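PDB 4RR5: malonyl CoA-acyl carrier protein transacylase from Synechocystis sp. PCC 6803 substr. Kazusa, which catalyses transfer of the malonyl group from malonyl-CoA to holo-acyl carrier protein, releasing CoA and supplying malonyl-ACP for fatty acid biosynthesis. Local coordinates for residues V110-E115 / A200-A205; S184-F187 / F191-Q194; D220-Q225 / K231-Q236. All coordinates share one frame; numbering follows the deposited sequence.

Overall arrangement
The three contacts illustrate how an acyltransferase domain places contacts of different kinds near and away from its active site. Contact 1 lets helix 103-119 touch helix 193-204 at the surface, while Arg113 of helix 103-119 reaches inward to a bound acetate and to Ser88, the probable nucleophile. Contact 2, nested along the chain inside the loop that contact 1 closes, lies in the turn leading into helix 193-204; the Phe187 side chain lies about 4 Å from that of His188 and from the acetate. Contact 3 holds helix 227-235 against the segment preceding it, with about 11 Å between the side chains of Lys233 and His188. Contacts 1 and 3 have centres about 16 Å apart yet touch through Thr204 and Ile235.

Contact 1 (V110-E115 / A200-A205); sequences VKQRSE and AQTLTA. With ACT (acetate ion), chain B.
Gln112 and Thr202 meet side chain to side chain between two helices of the FabD acyltransferase fold, 103-119 and 193-204; within segments 110-115 and 200-205 the nearest CA atoms, those of the same two residues, are 9.0 Å apart. So wide a separation leaves the long amide to do the bridging. With CG anti to the backbone N (chi1 180°) and the chain extended beyond it, Gln112 stretches straight out from its helix, and the two side chains approach from opposite directions.

The polar part includes a hydrogen bond: Gln112 NE2 donates to Thr202 OG1 at 3.0 Å, with an N-H...O angle of 153° and the hydroxyl oxygen close to the amide plane. Carbon also takes part: Thr202 CG2 lies beside the other end of the amide, 3.3 Å from Gln112 OE1, so the methyl and hydroxyl branches together span the head of the glutamine. Only 85 Å² is buried in all, which marks a light surface bridge; another side of helix 193-204 is covered by helix 227-235, where Leu203 rests on Leu234 and Ile235.

Charged side chains leave helix 103-119 in other directions. Outward, Lys111 and Glu115, one turn apart, form a salt bridge whose hydrogen bond is weak. Inward, Arg113 runs extended toward the active site, where its NH2 hydrogen-bonds both Gln237 and Ser88, the nucleophile by similarity, and its NH1 also bonds Gln60. In malonyl transacylases an arginine in this pocket pairs with the malonyl carboxylate, and the bound acetate, probably from the crystallisation liquor, is consistent with such a role: it lies at the edge of the guanidinium, near its plane, with Arg113 NH1 donating to the acetate O at 3.1 Å and an N-H...O angle of 157°.

Contact 2 (S184-F187 / F191-Q194); sequences SGAF and FMAQ
Beside the active site, the loop that carries His188, catalytic by similarity, folds back on itself so that Ala186 and Phe187 pack against Phe191 and Met192. The touch is apolar, and Met192 carries much of it. Its sulfur SD sits 3.8 Å from Phe187 CD1 and close to the ring plane, 78° off the normal, which makes this an edge-on Met-aromatic contact. The methyl end turns another way: the side chain is bent at chi2 and chi3 (-55° and 102°), which brings CE back across the carbonyl of Ala186, 3.2 Å from Ala186 O. That oxygen has a polar partner as well, since the hydroxyl of Ser189 bonds to it.

Ala186 is the centre of an inverse gamma turn, closed by a weak hydrogen bond from Phe187 N to Gly185 O. The tight bend sends the Ala186 methyl toward Phe191, where Ala186 CB meets Phe191 CB at 3.7 Å. The Phe187 ring lies over the Gly185 carbonyl, with Gly185 O 3.9 Å above one face of the Phe187 ring and offset toward the rim, so the ring packs close against Gly185.

Following this turn, the chain passes through a short 3-10 segment at Phe191 and Met192 and into helix 193-204. With Met192 cut back to an alanine, the sulfur at the ring edge and the methyl against the Ala186 carbonyl are gone, and the Phe187 ring would probably be freer to shift beside His188. Beyond the two segments, Met192 also leans on Met238 and Thr239, while Phe187 O accepts a hydrogen bond from Ser160 OG.

Contact 3 (D220-Q225 / K231-Q236); sequences DPSPTQ and KEKLIQ
The chain segment 220-225 runs as two short, weakly bonded strands with a corner at Ser222, and helix 227-235 follows almost at once, so that segment 231-236, on and about the last turns of that helix, returns alongside the bend; Asp220 and Lys233 are nearest, with CA atoms 6.9 Å apart. In this strand-to-helix connection of the acyltransferase domain, the corner turns two backbone carbonyls toward one lysine.

Lys233 is buried, and its chain, extended beyond CG, brings the ammonium to the inner side of the bend. One bond runs from Lys233 NZ to Asp220 O in the carbonyl plane, with a C=O...N angle of 153°; its 2.5 Å is shorter than expected, so the exact length is doubtful. Two weak bonds add to it, one to Ser222 O and one, also a salt bridge, to Asp220 OD2. A single residue thus offers the ammonium both its carbonyl and its carboxylate, while Thr224 CG2 comes up to Lys233 NZ tip to tip at 3.8 Å.

The carboxylate is shared. Asp220 OD2 also forms a salt bridge with Arg229, earlier on the same helix, so two cations probably favour its charged form. Pro221 packs on helix 244-254. The other carboxylate oxygen is held within the corner itself: Ser222 OG donates to Asp220 OD1 at 3.1 Å, from above the carboxylate plane and 44° out of it.

Contact 1 (V110-E115 / A200-A205)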
ATOM      1  N   VAL A 110       6.015   3.881  -9.813  1.00 25.74           N
ATOM      2  CA  VAL A 110       6.192   2.769  -8.902  1.00 19.15           C
ATOM      3  C   VAL A 110       7.562   2.132  -9.099  1.00 23.73           C
ATOM      4  O   VAL A 110       8.264   1.802  -8.132  1.00 26.01           O
ATOM      5  CB  VAL A 110       5.092   1.749  -9.101  1.00 20.55           C
ATOM      6  CG1 VAL A 110       5.470   0.418  -8.459  1.00 18.14           C
ATOM      7  CG2 VAL A 110       3.785   2.299  -8.531  1.00 18.92           C
ATOM      8  N   LYS A 111       7.957   1.996 -10.358  1.00 23.24           N
ATOM      9  CA  LYS A 111       9.243   1.404 -10.698  1.00 22.84           C
ATOM     10  C   LYS A 111      10.378   2.184 -10.069  1.00 25.42           C
ATOM     11  O   LYS A 111      11.289   1.606  -9.478  1.00 27.75           O
ATOM     12  CB  LYS A 111       9.403   1.352 -12.210  1.00 26.19           C
ATOM     13  CG  LYS A 111      10.683   0.761 -12.737  1.00 25.56           C
ATOM     14  CD  LYS A 111      10.585   0.766 -14.270  1.00 28.38           C
ATOM     15  CE  LYS A 111      11.747   0.068 -14.934  1.00 34.77           C
ATOM     16  NZ  LYS A 111      12.980   0.869 -14.778  1.00 42.18           N
ATOM     17  N   GLN A 112      10.319   3.505 -10.190  1.00 28.63           N
ATOM     18  CA  GLN A 112      11.362   4.348  -9.629  1.00 31.36           C
ATOM     19  C   GLN A 112      11.290   4.316  -8.114  1.00 28.41           C
ATOM     20  O   GLN A 112      12.313   4.155  -7.449  1.00 30.70           O
ATOM     21  CB  GLN A 112      11.255   5.783 -10.140  1.00 31.20           C
ATOM     22  CG  GLN A 112      12.326   6.705  -9.570  1.00 39.63           C
ATOM     23  CD  GLN A 112      12.311   8.080 -10.217  1.00 44.28           C
ATOM     24  OE1 GLN A 112      11.699   8.266 -11.271  1.00 44.03           O
ATOM     25  NE2 GLN A 112      12.986   9.052  -9.588  1.00 37.07           N
ATOM     26  N   ARG A 113      10.077   4.444  -7.581  1.00 25.61           N
ATOM     27  CA  ARG A 113       9.864   4.452  -6.141  1.00 24.94           C
ATOM     28  C   ARG A 113      10.490   3.231  -5.490  1.00 28.95           C
ATOM     29  O   ARG A 113      11.188   3.345  -4.471  1.00 26.50           O
ATOM     30  CB  ARG A 113       8.375   4.494  -5.820  1.00 21.23           C
ATOM     31  CG  ARG A 113       8.068   4.561  -4.346  1.00 21.79           C
ATOM     32  CD  ARG A 113       6.685   4.007  -4.088  1.00 24.01           C
ATOM     33  NE  ARG A 113       6.109   4.482  -2.836  1.00 19.48           N
ATOM     34  CZ  ARG A 113       5.724   3.686  -1.843  1.00 23.38           C
ATOM     35  NH1 ARG A 113       5.846   2.373  -1.956  1.00 25.10           N
ATOM     36  NH2 ARG A 113       5.197   4.200  -0.742  1.00 23.92           N
ATOM     37  N   SER A 114      10.238   2.067  -6.095  1.00 27.40           N
ATOM     38  CA  SER A 114      10.676   0.788  -5.549  1.00 25.87           C
ATOM     39  C   SER A 114      12.179   0.590  -5.720  1.00 29.75           C
ATOM     40  O   SER A 114      12.802  -0.139  -4.941  1.00 32.97           O
ATOM     41  CB  SER A 114       9.910  -0.378  -6.199  1.00 26.48           C
ATOM     42  OG  SER A 114      10.173  -0.484  -7.595  1.00 31.03           O
ATOM     43  N   GLU A 115      12.767   1.235  -6.724  1.00 25.61           N
ATOM     44  CA  GLU A 115      14.220   1.180  -6.874  1.00 30.17           C
ATOM     45  C   GLU A 115      14.921   1.970  -5.779  1.00 31.57           C
ATOM     46  O   GLU A 115      15.866   1.476  -5.154  1.00 32.27           O
ATOM     47  CB  GLU A 115      14.646   1.692  -8.246  1.00 30.02           C
ATOM     48  CG  GLU A 115      14.569   0.617  -9.300  1.00 33.65           C
ATOM     49  CD  GLU A 115      14.614   1.181 -10.686  1.00 39.35           C
ATOM     50  OE1 GLU A 115      15.103   2.324 -10.840  1.00 39.68           O
ATOM     51  OE2 GLU A 115      14.150   0.484 -11.610  1.00 40.98           O
ATOM     52  N   ALA A 200      11.074  12.768  -5.310  1.00 41.54           N
ATOM     53  CA  ALA A 200      10.146  13.903  -5.228  1.00 41.20           C
ATOM     54  C   ALA A 200      10.329  14.885  -6.377  1.00 34.75           C
ATOM     55  O   ALA A 200       9.354  15.433  -6.885  1.00 33.84           O
ATOM     56  CB  ALA A 200      10.305  14.631  -3.901  1.00 39.56           C
ATOM     57  N   GLN A 201      11.581  15.126  -6.755  1.00 38.69           N
ATOM     58  CA  GLN A 201      11.881  15.914  -7.944  1.00 43.46           C
ATOM     59  C   GLN A 201      11.135  15.316  -9.145  1.00 43.92           C
ATOM     60  O   GLN A 201      10.430  16.022  -9.860  1.00 41.16           O
ATOM     61  CB  GLN A 201      13.399  15.978  -8.195  1.00 48.43           C
ATOM     62  CG  GLN A 201      14.089  17.196  -7.546  1.00 51.17           C
ATOM     63  CD  GLN A 201      15.600  17.014  -7.306  1.00 61.71           C
ATOM     64  OE1 GLN A 201      16.255  16.181  -7.939  1.00 59.96           O
ATOM     65  NE2 GLN A 201      16.150  17.801  -6.381  1.00 60.45           N
ATOM     66  N   THR A 202      11.265  14.005  -9.339  1.00 45.60           N
ATOM     67  CA  THR A 202      10.511  13.293 -10.375  1.00 39.79           C
ATOM     68  C   THR A 202       8.986  13.457 -10.243  1.00 40.82           C
ATOM     69  O   THR A 202       8.276  13.698 -11.236  1.00 33.60           O
ATOM     70  CB  THR A 202      10.854  11.783 -10.353  1.00 43.23           C
ATOM     71  OG1 THR A 202      12.152  11.574 -10.928  1.00 42.82           O
ATOM     72  CG2 THR A 202       9.805  10.964 -11.115  1.00 37.02           C
ATOM     73  N   LEU A 203       8.483  13.325  -9.017  1.00 39.68           N
ATOM     74  CA  LEU A 203       7.041  13.371  -8.784  1.00 35.03           C
ATOM     75  C   LEU A 203       6.428  14.736  -9.088  1.00 39.93           C
ATOM     76  O   LEU A 203       5.370  14.808  -9.722  1.00 43.21           O
ATOM     77  CB  LEU A 203       6.713  12.975  -7.345  1.00 34.64           C
ATOM     78  CG  LEU A 203       6.103  11.586  -7.137  1.00 36.63           C
ATOM     79  CD1 LEU A 203       5.777  11.322  -5.664  1.00 29.46           C
ATOM     80  CD2 LEU A 203       4.867  11.406  -7.991  1.00 35.80           C
ATOM     81  N   THR A 204       7.072  15.815  -8.641  1.00 41.18           N
ATOM     82  CA  THR A 204       6.528  17.164  -8.861  1.00 37.21           C
ATOM     83  C   THR A 204       6.396  17.545 -10.341  1.00 35.52           C
ATOM     84  O   THR A 204       5.525  18.346 -10.677  1.00 41.87           O
ATOM     85  CB  THR A 204       7.365  18.256  -8.130  1.00 35.91           C
ATOM     86  OG1 THR A 204       8.706  17.801  -7.946  1.00 41.76           O
ATOM     87  CG2 THR A 204       6.773  18.594  -6.772  1.00 38.78           C
ATOM     88  N   ALA A 205       7.228  16.964 -11.214  1.00 34.09           N
ATOM     89  CA  ALA A 205       7.197  17.256 -12.658  1.00 31.00           C
ATOM     90  C   ALA A 205       6.081  16.517 -13.367  1.00 41.01           C
ATOM     91  O   ALA A 205       5.897  16.648 -14.577  1.00 51.27           O
ATOM     92  CB  ALA A 205       8.516  16.905 -13.304  1.00 32.82           C
TER
HETATM   93  C   ACT B 301       6.631  -0.035   1.263  1.00 36.66           C
HETATM   94  O   ACT B 301       5.780   0.429   0.446  1.00 28.61           O
HETATM   95  OXT ACT B 301       7.443  -0.891   0.823  1.00 34.63           O
HETATM   96  CH3 ACT B 301       6.696   0.386   2.711  1.00 34.68           C

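Contact 2 (S184-F187 / F191-Q194)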
ATOM      1  N   SER A 184      14.322  -4.456   4.276  1.00 49.43           N
ATOM      2  CA  SER A 184      15.619  -4.129   4.837  1.00 49.64           C
ATOM      3  C   SER A 184      15.900  -2.627   4.826  1.00 45.84           C
ATOM      4  O   SER A 184      17.049  -2.197   4.905  1.00 46.23           O
ATOM      5  CB  SER A 184      16.703  -4.906   4.082  1.00 53.73           C
ATOM      6  OG  SER A 184      16.293  -5.160   2.746  1.00 57.63           O
ATOM      7  N   GLY A 185      14.841  -1.831   4.759  1.00 41.12           N
ATOM      8  CA  GLY A 185      14.994  -0.394   4.883  1.00 39.33           C
ATOM      9  C   GLY A 185      14.183   0.206   6.018  1.00 35.86           C
ATOM     10  O   GLY A 185      13.201  -0.389   6.480  1.00 34.56           O
ATOM     11  N   ALA A 186      14.603   1.385   6.476  1.00 32.46           N
ATOM     12  CA  ALA A 186      13.821   2.162   7.429  1.00 33.70           C
ATOM     13  C   ALA A 186      12.721   2.964   6.715  1.00 28.94           C
ATOM     14  O   ALA A 186      12.698   4.192   6.753  1.00 26.17           O
ATOM     15  CB  ALA A 186      14.721   3.084   8.221  1.00 38.22           C
ATOM     16  N   PHE A 187      11.811   2.248   6.067  1.00 26.38           N
ATOM     17  CA  PHE A 187      10.767   2.855   5.262  1.00 24.68           C
ATOM     18  C   PHE A 187       9.812   3.683   6.118  1.00 27.12           C
ATOM     19  O   PHE A 187       9.643   3.399   7.302  1.00 26.78           O
ATOM     20  CB  PHE A 187       9.982   1.773   4.527  1.00 24.20           C
ATOM     21  CG  PHE A 187      10.806   0.952   3.583  1.00 31.88           C
ATOM     22  CD1 PHE A 187      12.038   1.402   3.128  1.00 33.02           C
ATOM     23  CD2 PHE A 187      10.346  -0.275   3.140  1.00 33.87           C
ATOM     24  CE1 PHE A 187      12.787   0.646   2.248  1.00 28.62           C
ATOM     25  CE2 PHE A 187      11.097  -1.037   2.260  1.00 32.62           C
ATOM     26  CZ  PHE A 187      12.320  -0.576   1.819  1.00 28.95           C
ATOM     27  N   PHE A 191      14.660   8.508   7.693  1.00 30.30           N
ATOM     28  CA  PHE A 191      15.798   7.876   7.024  1.00 31.36           C
ATOM     29  C   PHE A 191      15.624   7.846   5.511  1.00 30.00           C
ATOM     30  O   PHE A 191      16.602   7.769   4.773  1.00 35.05           O
ATOM     31  CB  PHE A 191      16.034   6.456   7.558  1.00 28.38           C
ATOM     32  CG  PHE A 191      16.667   6.432   8.917  1.00 32.07           C
ATOM     33  CD1 PHE A 191      17.983   6.815   9.087  1.00 35.33           C
ATOM     34  CD2 PHE A 191      15.941   6.059  10.033  1.00 35.75           C
ATOM     35  CE1 PHE A 191      18.567   6.812  10.339  1.00 39.94           C
ATOM     36  CE2 PHE A 191      16.522   6.051  11.288  1.00 38.80           C
ATOM     37  CZ  PHE A 191      17.835   6.430  11.440  1.00 38.86           C
ATOM     38  N   MET A 192      14.388   7.924   5.039  1.00 28.97           N
ATOM     39  CA  MET A 192      14.138   7.904   3.596  1.00 34.03           C
ATOM     40  C   MET A 192      14.335   9.276   2.960  1.00 38.16           C
ATOM     41  O   MET A 192      14.152   9.420   1.752  1.00 36.89           O
ATOM     42  CB  MET A 192      12.717   7.406   3.279  1.00 30.63           C
ATOM     43  CG  MET A 192      12.440   5.938   3.581  1.00 27.53           C
ATOM     44  SD  MET A 192      13.600   4.819   2.788  1.00 29.56           S
ATOM     45  CE  MET A 192      14.649   4.449   4.183  1.00 29.88           C
ATOM     46  N   ALA A 193      14.717  10.267   3.768  1.00 34.24           N
ATOM     47  CA  ALA A 193      14.816  11.656   3.316  1.00 34.97           C
ATOM     48  C   ALA A 193      15.567  11.819   1.995  1.00 34.81           C
ATOM     49  O   ALA A 193      14.962  12.205   0.997  1.00 43.35           O
ATOM     50  CB  ALA A 193      15.464  12.520   4.401  1.00 32.87           C
ATOM     51  N   GLN A 194      16.867  11.534   1.972  1.00 35.05           N
ATOM     52  CA  GLN A 194      17.648  11.769   0.757  1.00 42.19           C
ATOM     53  C   GLN A 194      17.140  10.923  -0.409  1.00 45.41           C
ATOM     54  O   GLN A 194      16.975  11.444  -1.507  1.00 53.15           O
ATOM     55  CB  GLN A 194      19.135  11.507   0.987  1.00 43.58           C
ATOM     56  CG  GLN A 194      19.611  11.868   2.372  1.00 52.95           C
ATOM     57  CD  GLN A 194      21.122  11.918   2.452  1.00 65.10           C
ATOM     58  OE1 GLN A 194      21.807  11.685   1.453  1.00 69.63           O
ATOM     59  NE2 GLN A 194      21.655  12.216   3.642  1.00 61.91           N
TER

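Contact 3 (D220-Q225 / K231-Q236)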
ATOM      1  N   ASP A 220      -2.462  11.714   5.320  1.00 27.85           N
ATOM      2  CA  ASP A 220      -3.577  12.565   5.740  1.00 29.61           C
ATOM      3  C   ASP A 220      -4.889  12.065   5.140  1.00 29.85           C
ATOM      4  O   ASP A 220      -5.335  12.548   4.089  1.00 33.54           O
ATOM      5  CB  ASP A 220      -3.306  14.031   5.350  1.00 29.95           C
ATOM      6  CG  ASP A 220      -4.507  14.950   5.593  1.00 32.54           C
ATOM      7  OD1 ASP A 220      -5.384  14.630   6.434  1.00 35.49           O
ATOM      8  OD2 ASP A 220      -4.571  16.003   4.934  1.00 32.11           O
ATOM      9  N   PRO A 221      -5.517  11.096   5.817  1.00 23.09           N
ATOM     10  CA  PRO A 221      -6.645  10.323   5.290  1.00 24.57           C
ATOM     11  C   PRO A 221      -7.971  11.057   5.329  1.00 33.22           C
ATOM     12  O   PRO A 221      -9.012  10.421   5.503  1.00 32.72           O
ATOM     13  CB  PRO A 221      -6.690   9.104   6.211  1.00 28.99           C
ATOM     14  CG  PRO A 221      -6.109   9.578   7.476  1.00 29.05           C
ATOM     15  CD  PRO A 221      -5.043  10.567   7.100  1.00 27.69           C
ATOM     16  N   SER A 222      -7.930  12.373   5.186  1.00 29.83           N
ATOM     17  CA  SER A 222      -9.147  13.128   5.000  1.00 35.37           C
ATOM     18  C   SER A 222      -9.423  13.096   3.513  1.00 33.04           C
ATOM     19  O   SER A 222      -8.524  13.348   2.706  1.00 33.93           O
ATOM     20  CB  SER A 222      -9.019  14.564   5.525  1.00 34.47           C
ATOM     21  OG  SER A 222      -7.999  15.277   4.841  1.00 37.96           O
ATOM     22  N   PRO A 223     -10.660  12.760   3.143  1.00 30.39           N
ATOM     23  CA  PRO A 223     -11.045  12.629   1.736  1.00 30.36           C
ATOM     24  C   PRO A 223     -10.735  13.884   0.952  1.00 29.03           C
ATOM     25  O   PRO A 223     -11.070  14.960   1.430  1.00 33.41           O
ATOM     26  CB  PRO A 223     -12.561  12.400   1.804  1.00 32.01           C
ATOM     27  CG  PRO A 223     -12.810  11.874   3.178  1.00 31.09           C
ATOM     28  CD  PRO A 223     -11.785  12.514   4.060  1.00 27.57           C
ATOM     29  N   THR A 224     -10.096  13.756  -0.205  1.00 29.65           N
ATOM     30  CA  THR A 224      -9.989  14.874  -1.140  1.00 30.78           C
ATOM     31  C   THR A 224      -9.869  14.393  -2.577  1.00 31.34           C
ATOM     32  O   THR A 224      -9.625  13.225  -2.826  1.00 34.36           O
ATOM     33  CB  THR A 224      -8.793  15.788  -0.853  1.00 31.61           C
ATOM     34  OG1 THR A 224      -8.726  16.784  -1.886  1.00 37.62           O
ATOM     35  CG2 THR A 224      -7.505  15.009  -0.858  1.00 27.87           C
ATOM     36  N   GLN A 225     -10.041  15.305  -3.525  1.00 34.30           N
ATOM     37  CA  GLN A 225      -9.960  14.945  -4.932  1.00 31.49           C
ATOM     38  C   GLN A 225      -9.092  15.887  -5.723  1.00 31.61           C
ATOM     39  O   GLN A 225      -8.926  15.710  -6.928  1.00 32.78           O
ATOM     40  CB  GLN A 225     -11.343  14.909  -5.549  1.00 29.88           C
ATOM     41  CG  GLN A 225     -12.223  13.883  -4.922  1.00 35.57           C
ATOM     42  CD  GLN A 225     -13.557  13.796  -5.602  1.00 37.52           C
ATOM     43  OE1 GLN A 225     -14.580  13.606  -4.949  1.00 41.41           O
ATOM     44  NE2 GLN A 225     -13.558  13.924  -6.925  1.00 35.33           N
ATOM     45  N   LYS A 231      -0.861  14.944  -4.860  1.00 27.36           N
ATOM     46  CA  LYS A 231       0.570  14.877  -5.131  1.00 29.86           C
ATOM     47  C   LYS A 231       1.388  15.277  -3.903  1.00 31.90           C
ATOM     48  O   LYS A 231       2.375  14.614  -3.540  1.00 30.63           O
ATOM     49  CB  LYS A 231       0.957  15.774  -6.307  1.00 29.64           C
ATOM     50  CG  LYS A 231       2.366  15.492  -6.805  1.00 31.40           C
ATOM     51  CD  LYS A 231       2.921  16.589  -7.702  1.00 33.04           C
ATOM     52  CE  LYS A 231       2.037  16.841  -8.909  1.00 36.96           C
ATOM     53  NZ  LYS A 231       2.828  17.452 -10.017  1.00 37.93           N
ATOM     54  N   GLU A 232       0.967  16.362  -3.262  1.00 33.16           N
ATOM     55  CA  GLU A 232       1.619  16.839  -2.048  1.00 34.88           C
ATOM     56  C   GLU A 232       1.607  15.743  -0.987  1.00 30.33           C
ATOM     57  O   GLU A 232       2.639  15.411  -0.433  1.00 36.57           O
ATOM     58  CB  GLU A 232       0.933  18.105  -1.524  1.00 37.45           C
ATOM     59  CG  GLU A 232       1.698  18.837  -0.415  1.00 42.51           C
ATOM     60  CD  GLU A 232       0.801  19.721   0.458  1.00 42.40           C
ATOM     61  OE1 GLU A 232      -0.268  20.182  -0.013  1.00 42.57           O
ATOM     62  OE2 GLU A 232       1.164  19.934   1.634  1.00 49.53           O
ATOM     63  N   LYS A 233       0.444  15.174  -0.717  1.00 26.89           N
ATOM     64  CA  LYS A 233       0.351  14.077   0.235  1.00 29.45           C
ATOM     65  C   LYS A 233       1.202  12.856  -0.188  1.00 33.03           C
ATOM     66  O   LYS A 233       1.776  12.162   0.652  1.00 25.30           O
ATOM     67  CB  LYS A 233      -1.104  13.651   0.405  1.00 28.43           C
ATOM     68  CG  LYS A 233      -2.061  14.749   0.836  1.00 30.00           C
ATOM     69  CD  LYS A 233      -3.409  14.129   1.126  1.00 28.06           C
ATOM     70  CE  LYS A 233      -4.449  15.118   1.580  1.00 24.83           C
ATOM     71  NZ  LYS A 233      -5.495  14.361   2.318  1.00 26.03           N
ATOM     72  N   LEU A 234       1.273  12.589  -1.490  1.00 29.97           N
ATOM     73  CA  LEU A 234       2.023  11.436  -1.969  1.00 26.44           C
ATOM     74  C   LEU A 234       3.533  11.678  -1.812  1.00 26.64           C
ATOM     75  O   LEU A 234       4.274  10.814  -1.347  1.00 23.16           O
ATOM     76  CB  LEU A 234       1.659  11.137  -3.420  1.00 22.33           C
ATOM     77  CG  LEU A 234       2.360   9.927  -4.038  1.00 25.63           C
ATOM     78  CD1 LEU A 234       1.853   8.639  -3.374  1.00 22.61           C
ATOM     79  CD2 LEU A 234       2.171   9.883  -5.554  1.00 23.58           C
ATOM     80  N   ILE A 235       3.970  12.873  -2.190  1.00 28.67           N
ATOM     81  CA  ILE A 235       5.358  13.290  -2.009  1.00 27.86           C
ATOM     82  C   ILE A 235       5.795  13.158  -0.556  1.00 26.20           C
ATOM     83  O   ILE A 235       6.940  12.803  -0.274  1.00 25.93           O
ATOM     84  CB  ILE A 235       5.563  14.750  -2.488  1.00 31.33           C
ATOM     85  CG1 ILE A 235       5.630  14.783  -4.020  1.00 26.80           C
ATOM     86  CG2 ILE A 235       6.824  15.373  -1.865  1.00 28.60           C
ATOM     87  CD1 ILE A 235       5.710  16.159  -4.588  1.00 27.39           C
ATOM     88  N   GLN A 236       4.870  13.414   0.363  1.00 23.68           N
ATOM     89  CA  GLN A 236       5.148  13.283   1.787  1.00 24.44           C
ATOM     90  C   GLN A 236       5.119  11.829   2.298  1.00 26.55           C
ATOM     91  O   GLN A 236       5.558  11.542   3.414  1.00 25.63           O
ATOM     92  CB  GLN A 236       4.154  14.131   2.571  1.00 23.05           C
ATOM     93  CG  GLN A 236       4.425  15.618   2.436  1.00 29.26           C
ATOM     94  CD  GLN A 236       3.268  16.476   2.907  1.00 33.49           C
ATOM     95  OE1 GLN A 236       2.272  15.968   3.419  1.00 39.06           O
ATOM     96  NE2 GLN A 236       3.395  17.786   2.739  1.00 36.09           N
TER